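Side-chain contacts in 3-hydroxyisobutyryl-CoA hydrolase (PDB 4HDT), which probably hydrolyses 3-hydroxyisobutyryl-CoA (3-hydroxy-2-methylpropanoyl-CoA) to the free hydroxy acid and coenzyme A, using a crotonase-like fold: residues 24-27 against 31-34; 62-67 against 190-195; 110-115 against 123-128; 178-181 against 185-188; 196-201 against 208-213. All coordinates share one frame; numbering follows the deposited sequence. Where two conformers were deposited one is given.

Contact 1. Residues 24-27 against 31-34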
# COMPACT_ATOMS: atom_id res chain seq x y z
N LEU A 24 -6.02 -14.99 -1.90
CA LEU A 24 -7.09 -14.07 -1.58
C LEU A 24 -8.27 -14.39 -2.52
O LEU A 24 -8.03 -14.64 -3.70
CB LEU A 24 -6.65 -12.64 -1.84
CG LEU A 24 -5.43 -12.22 -1.04
CD1 LEU A 24 -5.14 -10.79 -1.36
CD2 LEU A 24 -5.64 -12.41 0.46
N ASN A 25 -9.49 -14.46 -1.99
CA ASN A 25 -10.59 -15.08 -2.78
C ASN A 25 -11.91 -14.33 -2.61
O ASN A 25 -12.92 -14.92 -2.21
CB ASN A 25 -10.73 -16.56 -2.41
CG ASN A 25 -11.72 -17.30 -3.29
OD1 ASN A 25 -11.80 -17.05 -4.52
ND2 ASN A 25 -12.52 -18.16 -2.68
N ARG A 26 -11.91 -13.07 -2.99
CA ARG A 26 -13.13 -12.31 -3.22
C ARG A 26 -13.01 -11.67 -4.61
O ARG A 26 -12.93 -10.45 -4.74
CB ARG A 26 -13.34 -11.27 -2.14
CG ARG A 26 -13.28 -11.85 -0.72
CD ARG A 26 -14.06 -11.06 0.30
NE ARG A 26 -13.84 -9.65 0.22
CZ ARG A 26 -14.71 -8.70 0.57
NH1 ARG A 26 -14.34 -7.43 0.44
NH2 ARG A 26 -15.89 -9.01 1.12
N PRO A 27 -12.96 -12.50 -5.65
CA PRO A 27 -12.61 -11.89 -6.96
C PRO A 27 -13.62 -10.86 -7.51
O PRO A 27 -13.21 -9.96 -8.25
CB PRO A 27 -12.49 -13.09 -7.88
CG PRO A 27 -13.24 -14.18 -7.22
CD PRO A 27 -13.02 -13.96 -5.73
N ASN A 31 -10.64 -8.91 -4.70
CA ASN A 31 -9.98 -9.44 -3.52
C ASN A 31 -9.76 -8.40 -2.40
O ASN A 31 -8.80 -8.56 -1.59
CB ASN A 31 -8.69 -10.17 -3.92
CG ASN A 31 -8.94 -11.25 -4.95
OD1 ASN A 31 -9.89 -12.05 -4.81
ND2 ASN A 31 -8.03 -11.38 -5.93
N SER A 32 -10.64 -7.39 -2.29
CA SER A 32 -10.48 -6.44 -1.20
C SER A 32 -10.48 -7.14 0.19
O SER A 32 -11.20 -8.11 0.39
CB SER A 32 -11.46 -5.28 -1.25
OG SER A 32 -12.76 -5.72 -1.12
N LEU A 33 -9.70 -6.62 1.13
CA LEU A 33 -9.43 -7.33 2.40
C LEU A 33 -10.49 -7.02 3.44
O LEU A 33 -10.79 -5.85 3.72
CB LEU A 33 -8.09 -6.90 3.01
CG LEU A 33 -6.89 -7.09 2.14
CD1 LEU A 33 -5.67 -6.58 2.90
CD2 LEU A 33 -6.71 -8.55 1.81
N THR A 34 -10.98 -8.08 4.05
CA THR A 34 -11.84 -7.98 5.22
C THR A 34 -10.99 -8.27 6.47
O THR A 34 -9.86 -8.78 6.39
CB THR A 34 -12.96 -9.03 5.17
OG1 THR A 34 -12.38 -10.34 5.21
CG2 THR A 34 -13.85 -8.89 3.93
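Ser32 O accepts a bond from Arg26 NE over 3.1 Å and a weak one from NH1, part of a side-on grip in which NH1 also donates to Ser32 OG at 2.8 Å. Ser32 OG stands 16° out of the guanidinium plane, and outside the two segments NH1 forms a salt bridge with Asp72. A bend at chi3 (-46°) brings the guanidinium alongside the 31-34 backbone. Over one of its faces sits the methyl CG2 of Thr34, 3.5 Å from Arg26 CZ. All this belongs to the loop between strand 19-24 and helix 35-49 in the crotonase fold, with its Asn-Arg-Pro and Asn-Ser-Leu sequences; Thr34 is the N-cap of that helix and spends its OG1 on Met37 N. The other fastening is Asn31. Its OD1 accepts from Arg26 N at 2.9 Å, in the plane of the amide, and Asn31 N returns a bond of 2.8 Å to Arg26 O, standing well above that carbonyl plane. The amide is fixed at its other end as well, because ND2 donates to Ala62 O and Leu67 O. Beside it, Asn31 CB packs on Leu24 CB at 3.8 Å, and the Leu24 and Leu33 side chains meet at CD1 and CD2, 4.2 Å apart.

Contact 2. Residues 62-67 against 190-195. With ZN (zinc ion), chain C.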
# COMPACT_ATOMS: atom_id res chain seq x y z
N ALA A 62 -7.28 -14.56 -6.43
CA ALA A 62 -8.10 -15.29 -7.37
C ALA A 62 -8.51 -14.34 -8.49
O ALA A 62 -8.48 -13.13 -8.31
CB ALA A 62 -9.31 -15.83 -6.67
N GLY A 63 -8.92 -14.91 -9.62
CA GLY A 63 -9.35 -14.11 -10.76
C GLY A 63 -8.18 -13.59 -11.58
O GLY A 63 -7.06 -14.11 -11.53
N GLU A 64 -8.47 -12.58 -12.37
CA GLU A 64 -7.59 -12.15 -13.44
C GLU A 64 -7.22 -10.68 -13.34
O GLU A 64 -6.34 -10.26 -14.05
CB GLU A 64 -8.32 -12.38 -14.78
CG GLU A 64 -8.47 -13.84 -15.17
CD GLU A 64 -7.16 -14.49 -15.53
OE1 GLU A 64 -6.23 -13.71 -15.88
OE2 GLU A 64 -7.03 -15.73 -15.41
N ARG A 65 -7.92 -9.88 -12.53
CA ARG A 65 -7.79 -8.42 -12.57
C ARG A 65 -6.79 -7.84 -11.58
O ARG A 65 -6.40 -6.69 -11.72
CB ARG A 65 -9.15 -7.77 -12.32
CG ARG A 65 -10.20 -8.12 -13.37
CD ARG A 65 -11.59 -7.60 -13.01
NE ARG A 65 -11.66 -6.15 -13.10
CZ ARG A 65 -12.56 -5.38 -12.51
NH1 ARG A 65 -13.50 -5.91 -11.72
NH2 ARG A 65 -12.51 -4.06 -12.71
N GLY A 66 -6.38 -8.63 -10.60
CA GLY A 66 -5.40 -8.15 -9.65
C GLY A 66 -5.29 -8.94 -8.36
O GLY A 66 -6.28 -9.55 -7.90
N LEU A 67 -4.12 -8.85 -7.74
CA LEU A 67 -3.96 -9.44 -6.41
C LEU A 67 -4.99 -8.90 -5.41
O LEU A 67 -5.66 -9.68 -4.68
CB LEU A 67 -2.57 -9.10 -5.91
CG LEU A 67 -2.31 -9.60 -4.47
CD1 LEU A 67 -2.50 -11.08 -4.19
CD2 LEU A 67 -0.94 -9.18 -4.01
N VAL A 190 7.79 -10.73 -14.06
CA VAL A 190 7.40 -11.96 -14.74
C VAL A 190 6.14 -11.57 -15.54
O VAL A 190 5.18 -11.10 -14.93
CB VAL A 190 7.02 -13.12 -13.77
CG1 VAL A 190 6.51 -14.34 -14.52
CG2 VAL A 190 8.21 -13.57 -12.93
N PRO A 191 6.13 -11.75 -16.89
CA PRO A 191 4.89 -11.46 -17.66
C PRO A 191 3.66 -12.23 -17.16
O PRO A 191 3.77 -13.34 -16.69
CB PRO A 191 5.27 -11.85 -19.10
CG PRO A 191 6.76 -11.90 -19.14
CD PRO A 191 7.23 -12.22 -17.76
N HIS A 192 2.48 -11.61 -17.25
CA HIS A 192 1.23 -12.16 -16.67
C HIS A 192 0.85 -13.62 -17.06
O HIS A 192 0.28 -14.40 -16.25
CB HIS A 192 0.08 -11.22 -17.04
CG HIS A 192 -1.24 -11.73 -16.59
ND1 HIS A 192 -1.82 -11.34 -15.41
CD2 HIS A 192 -2.05 -12.68 -17.11
CE1 HIS A 192 -2.96 -11.98 -15.25
NE2 HIS A 192 -3.10 -12.82 -16.26
N ASP A 193 1.16 -13.94 -18.28
CA ASP A 193 0.84 -15.23 -18.92
C ASP A 193 2.09 -16.14 -18.79
O ASP A 193 2.40 -16.97 -19.67
CB ASP A 193 0.52 -15.00 -20.40
CG ASP A 193 1.77 -14.98 -21.25
OD1 ASP A 193 2.72 -14.33 -20.79
OD2 ASP A 193 1.80 -15.59 -22.36
N LYS A 194 2.84 -15.90 -17.73
CA LYS A 194 3.83 -16.84 -17.21
C LYS A 194 3.72 -16.97 -15.68
O LYS A 194 4.44 -17.76 -15.09
CB LYS A 194 5.23 -16.44 -17.63
N ILE A 195 2.79 -16.26 -15.04
CA ILE A 195 2.62 -16.31 -13.58
C ILE A 195 2.20 -17.66 -13.15
O ILE A 195 2.54 -18.13 -12.08
CB ILE A 195 1.57 -15.30 -13.04
CG1 ILE A 195 2.21 -13.93 -12.87
CG2 ILE A 195 0.93 -15.75 -11.71
CD1 ILE A 195 3.50 -13.87 -12.08
ZN ZN C . -4.48 -14.31 -16.38
O HOH W 1 -3.78 -15.61 -14.99
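His192 and Glu64 carry the whole contact, and a zinc ion holds them together. The carboxylate binds through OE1 alone, 1.9 Å from zinc, while OE2 stays back at 3.1 Å from the metal, so the carboxylate is monodentate. The ring binds through NE2, at 2.0 Å from zinc. Water 1 is a third ligand, also 2.0 Å from zinc, and gives a weak bond to Glu64 OE2. The three ligands subtend nearly tetrahedral angles at the metal. In Glu64 the bend at chi2 (-69°) turns the carboxylate round to the zinc; its plane is turned 57° from that of the imidazole. OE1 and NE2 end up 3.3 Å apart, a closeness imposed by the shared metal and not by a hydrogen bond. On the far edge of the ring from the metal, ND1 hydrogen-bonds Asp113 OD1, which acts as second shell and fixes the ring's rotation. The two loops follow strands 56-61 and 188-189 and are otherwise well separated here, even the nearest CA atoms, of Glu64 and His192, lying 9.4 Å apart. With zinc on NE2 and Asp113 at ND1, the imidazole is probably neutral, its one proton on ND1 and polarised by both neighbours.

Contact 3. Residues 110-115 against 123-128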
# COMPACT_ATOMS: atom_id res chain seq x y z
N SER A 110 5.25 -12.87 -3.16
CA SER A 110 3.95 -12.22 -3.42
C SER A 110 3.80 -11.99 -4.90
O SER A 110 4.77 -11.59 -5.59
CB SER A 110 3.80 -10.94 -2.68
OG SER A 110 4.85 -10.06 -3.01
N ILE A 111 2.63 -12.34 -5.42
CA ILE A 111 2.32 -12.16 -6.84
C ILE A 111 1.45 -10.93 -7.03
O ILE A 111 0.23 -10.99 -7.04
CB ILE A 111 1.65 -13.40 -7.48
CG1 ILE A 111 2.40 -14.70 -7.14
CG2 ILE A 111 1.47 -13.20 -8.99
CD1 ILE A 111 3.80 -14.75 -7.64
N MET A 112 2.14 -9.80 -7.17
CA MET A 112 1.48 -8.49 -7.25
C MET A 112 1.19 -8.19 -8.73
O MET A 112 1.69 -7.25 -9.34
CB MET A 112 2.40 -7.45 -6.57
CG MET A 112 2.42 -7.60 -5.05
SD MET A 112 3.28 -6.27 -4.20
CE MET A 112 4.94 -6.73 -4.64
N ASP A 113 0.30 -9.01 -9.26
CA ASP A 113 -0.18 -8.95 -10.63
C ASP A 113 -1.40 -8.05 -10.70
O ASP A 113 -2.13 -7.87 -9.73
CB ASP A 113 -0.56 -10.38 -11.00
CG ASP A 113 -1.15 -10.50 -12.37
OD1 ASP A 113 -0.63 -9.98 -13.34
OD2 ASP A 113 -2.19 -11.18 -12.45
N GLY A 114 -1.58 -7.38 -11.82
CA GLY A 114 -2.77 -6.56 -12.02
C GLY A 114 -2.94 -5.44 -11.00
O GLY A 114 -1.97 -4.83 -10.53
N ILE A 115 -4.17 -5.19 -10.62
CA ILE A 115 -4.47 -4.12 -9.66
C ILE A 115 -3.95 -4.50 -8.26
O ILE A 115 -4.32 -5.52 -7.72
CB ILE A 115 -6.00 -3.87 -9.61
CG1 ILE A 115 -6.49 -3.30 -10.95
CG2 ILE A 115 -6.36 -2.92 -8.48
CD1 ILE A 115 -8.00 -3.30 -11.10
N VAL A 123 -0.11 -6.30 1.97
CA VAL A 123 0.12 -7.74 2.04
C VAL A 123 1.18 -8.24 1.05
O VAL A 123 1.78 -9.29 1.28
CB VAL A 123 -1.20 -8.60 1.92
CG1 VAL A 123 -2.03 -8.47 3.20
CG2 VAL A 123 -2.03 -8.26 0.71
N GLY A 124 1.43 -7.47 -0.02
CA GLY A 124 2.42 -7.91 -1.02
C GLY A 124 3.82 -7.32 -0.89
O GLY A 124 4.83 -8.03 -1.08
N ALA A 125 3.89 -6.03 -0.58
CA ALA A 125 5.14 -5.28 -0.83
C ALA A 125 6.12 -5.29 0.31
O ALA A 125 7.20 -4.73 0.20
CB ALA A 125 4.86 -3.88 -1.32
N HIS A 126 5.74 -5.90 1.43
CA HIS A 126 6.69 -6.18 2.50
C HIS A 126 7.27 -7.60 2.46
O HIS A 126 8.05 -8.00 3.36
CB HIS A 126 6.04 -5.94 3.87
CG HIS A 126 5.48 -4.57 4.03
ND1 HIS A 126 6.30 -3.45 4.07
CD2 HIS A 126 4.22 -4.12 4.19
CE1 HIS A 126 5.55 -2.38 4.24
NE2 HIS A 126 4.28 -2.77 4.30
N GLY A 127 6.90 -8.39 1.44
CA GLY A 127 7.50 -9.71 1.24
C GLY A 127 8.94 -9.65 0.82
O GLY A 127 9.48 -8.58 0.60
N ASN A 128 9.57 -10.81 0.71
CA ASN A 128 10.98 -10.86 0.38
C ASN A 128 11.27 -11.39 -0.99
O ASN A 128 12.41 -11.31 -1.46
CB ASN A 128 11.76 -11.62 1.46
CG ASN A 128 11.12 -12.94 1.80
OD1 ASN A 128 11.08 -13.80 0.96
ND2 ASN A 128 10.71 -13.16 3.10
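Ser110 OG donates to Gly124 O over 2.8 Å, which ties strand 108-112 to the last turn of helix 119-124. With chi1 at 57°, the hydroxyl is tucked between its own backbone N and carbonyl carbon, and from there it points across at the helix. The donor stands off the carbonyl plane. Gly127 N approaches the same oxygen from the opposite face, closing the type I turn from Gly124 to Gly127, so this buried carbonyl is held by two donors at once. Two residues on, Met112 reaches out on the same side of the strand. Its chi1 and an extended chi2 (-172°) lay SD against the peptide joining Gly124 to Ala125, 3.5 Å from Gly124 C. The bend at chi3 (-73°) then turns the methyl CE over the carbonyl, 3.8 Å from Gly124 O. SD also touches Ala125 CB, at 4.1 Å. Gly124, with no side chain, lets the thioether come this close to the helix backbone. Ile111 faces the other way, onto strand 56-61. On the near side, Ser110 and Met112 also touch Arg130 of strand 129-132, the next parallel strand, while Ala125 packs on Leu156 of helix 153-158; the contact is thus boxed in between sheet and helices.

Contact 4. Residues 178-181 against 185-188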
# COMPACT_ATOMS: atom_id res chain seq x y z
N ALA A 178 7.40 -2.11 -13.59
CA ALA A 178 8.79 -1.66 -13.71
C ALA A 178 9.02 -0.49 -12.75
O ALA A 178 10.08 -0.41 -12.11
CB ALA A 178 9.08 -1.24 -15.15
N ASP A 179 8.04 0.39 -12.63
CA ASP A 179 8.09 1.52 -11.71
C ASP A 179 8.19 0.98 -10.30
O ASP A 179 8.90 1.51 -9.47
CB ASP A 179 6.84 2.38 -11.80
CG ASP A 179 6.63 3.07 -13.14
OD1 ASP A 179 7.64 3.36 -13.86
OD2 ASP A 179 5.45 3.36 -13.47
N ALA A 180 7.38 -0.04 -9.98
CA ALA A 180 7.40 -0.61 -8.62
C ALA A 180 8.77 -1.13 -8.24
O ALA A 180 9.21 -0.97 -7.08
CB ALA A 180 6.34 -1.70 -8.49
N ILE A 181 9.46 -1.77 -9.18
CA ILE A 181 10.81 -2.26 -8.91
C ILE A 181 11.74 -1.06 -8.68
O ILE A 181 12.54 -1.05 -7.72
CB ILE A 181 11.30 -3.17 -10.04
CG1 ILE A 181 10.41 -4.44 -10.07
CG2 ILE A 181 12.77 -3.54 -9.87
CD1 ILE A 181 10.64 -5.30 -11.31
N PHE A 185 9.32 -1.25 -4.26
CA PHE A 185 8.06 -1.94 -3.84
C PHE A 185 8.02 -3.40 -4.32
O PHE A 185 7.15 -4.18 -3.93
CB PHE A 185 6.83 -1.21 -4.40
CG PHE A 185 6.39 0.01 -3.63
CD1 PHE A 185 7.25 1.09 -3.44
CD2 PHE A 185 5.10 0.13 -3.13
CE1 PHE A 185 6.86 2.24 -2.78
CE2 PHE A 185 4.70 1.29 -2.45
CZ PHE A 185 5.57 2.36 -2.28
N ALA A 186 8.94 -3.76 -5.21
CA ALA A 186 9.02 -5.12 -5.75
C ALA A 186 10.44 -5.41 -6.21
O ALA A 186 11.24 -4.48 -6.33
CB ALA A 186 8.02 -5.30 -6.90
N ASP A 187 10.68 -6.67 -6.50
CA ASP A 187 12.01 -7.22 -6.77
C ASP A 187 12.17 -7.79 -8.21
O ASP A 187 13.25 -7.68 -8.81
CB ASP A 187 12.28 -8.34 -5.78
CG ASP A 187 12.17 -7.90 -4.31
OD1 ASP A 187 12.92 -6.93 -3.93
OD2 ASP A 187 11.38 -8.54 -3.56
N HIS A 188 11.14 -8.49 -8.72
CA HIS A 188 11.26 -9.32 -9.92
C HIS A 188 10.05 -9.08 -10.83
O HIS A 188 8.96 -8.77 -10.35
CB HIS A 188 11.30 -10.79 -9.58
CG HIS A 188 12.33 -11.15 -8.54
ND1 HIS A 188 13.67 -11.14 -8.81
CD2 HIS A 188 12.20 -11.50 -7.24
CE1 HIS A 188 14.34 -11.48 -7.72
NE2 HIS A 188 13.47 -11.70 -6.75
O HOH W 2 13.51 -2.98 -6.03
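Ile181 is the main bump: its side chain lies along a shallow groove formed by the chain from Ala186 to His188, with Ala186 CB 4.1 Å from CG1. At the far end of the groove, CD1 rests on the backbone at His188 C, 3.9 Å away. CG1 is anti to the carbonyl carbon (chi1 -65°), a setting that lets the longer branch run along the neighbouring chain. The small Ala180 CB fits against Phe185 CB at 4.1 Å and Ala186 CB at 4.3 Å. The Phe185 ring itself swings off the other way, onto Leu156 and Leu157 of helix 153-158. Between the bumps the backbones come close: Phe185 N donates to Ala180 O over 2.8 Å, and Ala186 N adds a weak second bond to that oxygen. Ile181 CA, for its part, sends a nearly straight C-H contact to Ala186 O. Water 2 fills the notch alongside, donating to both Ile181 O and Ala186 O, 2.7 Å from each. The Phe185-Ala180 bond is a 6→1 bond of the kind seen in Schellman motifs, and consistent with one here. It lies where the chain leaves helix 177-183 for strand 188-189, the edge strand beside 129-132 in this crotonase-like sheet.

Contact 5. Residues 196-201 against 208-213. With ZN (zinc ion), chain F.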
# COMPACT_ATOMS: atom_id res chain seq x y z
N ASP A 196 1.38 -18.27 -13.99
CA ASP A 196 0.87 -19.55 -13.74
C ASP A 196 2.01 -20.56 -13.83
O ASP A 196 2.14 -21.37 -12.93
CB ASP A 196 -0.25 -19.74 -14.77
CG ASP A 196 -1.09 -18.47 -14.86
OD1 ASP A 196 -1.75 -18.20 -13.82
OD2 ASP A 196 -1.00 -17.68 -15.85
N GLU A 197 2.85 -20.47 -14.86
CA GLU A 197 4.01 -21.38 -14.97
C GLU A 197 4.96 -21.10 -13.82
O GLU A 197 5.53 -22.02 -13.25
CB GLU A 197 4.77 -21.22 -16.31
N PHE A 198 5.11 -19.82 -13.49
CA PHE A 198 6.00 -19.39 -12.42
C PHE A 198 5.53 -19.91 -11.08
O PHE A 198 6.31 -20.47 -10.30
CB PHE A 198 6.13 -17.86 -12.35
CG PHE A 198 6.89 -17.38 -11.13
CD1 PHE A 198 8.29 -17.46 -11.11
CD2 PHE A 198 6.24 -16.92 -10.02
CE1 PHE A 198 8.99 -17.06 -9.99
CE2 PHE A 198 6.93 -16.50 -8.88
CZ PHE A 198 8.32 -16.58 -8.87
N THR A 199 4.25 -19.72 -10.79
CA THR A 199 3.70 -20.24 -9.57
C THR A 199 3.85 -21.76 -9.48
O THR A 199 4.22 -22.30 -8.43
CB THR A 199 2.22 -19.78 -9.41
OG1 THR A 199 2.20 -18.37 -9.17
CG2 THR A 199 1.57 -20.48 -8.27
N ARG A 200 3.53 -22.48 -10.56
CA ARG A 200 3.69 -23.92 -10.58
C ARG A 200 5.14 -24.32 -10.30
O ARG A 200 5.38 -25.32 -9.63
CB ARG A 200 3.21 -24.53 -11.91
CG ARG A 200 1.70 -24.36 -12.13
CD ARG A 200 1.17 -25.07 -13.37
NE ARG A 200 1.63 -24.54 -14.67
CZ ARG A 200 0.99 -23.63 -15.42
NH1 ARG A 200 -0.14 -23.04 -15.01
NH2 ARG A 200 1.51 -23.25 -16.57
N ALA A 201 6.09 -23.54 -10.82
CA ALA A 201 7.54 -23.83 -10.64
C ALA A 201 8.02 -23.59 -9.21
O ALA A 201 8.90 -24.30 -8.73
CB ALA A 201 8.39 -23.04 -11.63
N ASP A 208 14.18 -20.07 -6.38
CA ASP A 208 15.32 -19.69 -7.19
C ASP A 208 15.22 -20.29 -8.59
O ASP A 208 15.49 -19.59 -9.57
CB ASP A 208 16.64 -20.05 -6.49
CG ASP A 208 17.00 -19.08 -5.37
OD1 ASP A 208 16.23 -18.14 -5.08
OD2 ASP A 208 18.09 -19.23 -4.80
N ALA A 209 14.81 -21.56 -8.69
CA ALA A 209 14.60 -22.21 -10.00
C ALA A 209 13.47 -21.53 -10.78
O ALA A 209 13.56 -21.32 -11.99
CB ALA A 209 14.29 -23.69 -9.82
N ALA A 210 12.39 -21.21 -10.10
CA ALA A 210 11.26 -20.56 -10.77
C ALA A 210 11.66 -19.20 -11.33
O ALA A 210 11.28 -18.84 -12.45
CB ALA A 210 10.09 -20.42 -9.81
N LEU A 211 12.41 -18.44 -10.55
CA LEU A 211 12.89 -17.15 -10.98
C LEU A 211 13.84 -17.26 -12.15
O LEU A 211 13.69 -16.55 -13.14
CB LEU A 211 13.59 -16.41 -9.84
CG LEU A 211 12.61 -15.92 -8.76
CD1 LEU A 211 13.42 -15.51 -7.54
CD2 LEU A 211 11.73 -14.77 -9.26
N ALA A 212 14.81 -18.16 -12.05
CA ALA A 212 15.78 -18.33 -13.11
C ALA A 212 15.08 -18.65 -14.44
O ALA A 212 15.51 -18.19 -15.49
CB ALA A 212 16.77 -19.42 -12.73
N ALA A 213 14.00 -19.42 -14.36
CA ALA A 213 13.27 -19.89 -15.52
C ALA A 213 12.24 -18.93 -16.11
O ALA A 213 11.89 -19.09 -17.28
CB ALA A 213 12.58 -21.20 -15.19
ZN ZN F . 0.11 -19.16 -17.41
O HOH W 3 2.30 -19.15 -17.56
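The Phe198 ring meets the opposite helix with its CE1 side. Ala210 O lies at its edge, in the plane of the ring and 3.6 Å from CD1. Two apolar groups come in obliquely, Ala210 CB at 3.5 Å from CE1 and the Leu211 methyl CD2 at 3.6 Å from the same atom. The setting is an antiparallel pair of consecutive helices, a helical hairpin made of 195-205 and 207-214, whose segments here run 154° apart in direction with axes 8.7 Å from each other. Phe198 reaches across because CG is anti to the backbone N (chi1 172°), which swings the ring out beside the helix and into the gap. It also touches Val131 of strand 129-132 and His214 farther along the second helix, so it is wedged between helix 207-214 and the sheet. Leu211 leaves its helix pointing away from this interface, yet CD2 bends back to the ring, and the residue also packs on Val129. The other flat group, the Arg200 guanidinium, folds over its own helix, with Asp196 O and Glu197 N under one face. At the first turn Asp196 OD2 is modelled as a ligand of a zinc ion that also holds water 3, though the metal lies only 2.7 Å from Asp196 CB, so the site's geometry is doubtful. Where the helices lie nearest, small residues permit it: Ala201 and Ala210 have CA atoms 5.0 Å apart, and their methyls, CB to CB, stand at 3.6 Å.

In the fold
Contacts 1 to 4 lie at or just beyond strands 19-24, 56-61, 108-112 and 188-189 of one crotonase-like sheet. Contact 1 meets contact 2 where Leu24 O and Ala62 N, 2.8 Å apart, probably hydrogen-bond, and meets contact 3 where Leu33 CD1 packs on Val123 CG1 at 4.1 Å. Contact 3 backs the zinc site of contact 2, with Ile195 CD1 3.8 Å from Ile111 CG2. Contacts 3 and 4 press together, Met112 CE lying 3.4 Å from Phe185 O, with centres about 10 Å apart. The hairpin of contact 5 closes one side, Phe198 CE2 touching Ile111 CD1 at 3.8 Å and Leu211 meeting His188 of contact 4. A zinc, probably the one bound by His35 and Glu86, lies about 8 Å from the Thr34 side chain in contact 1.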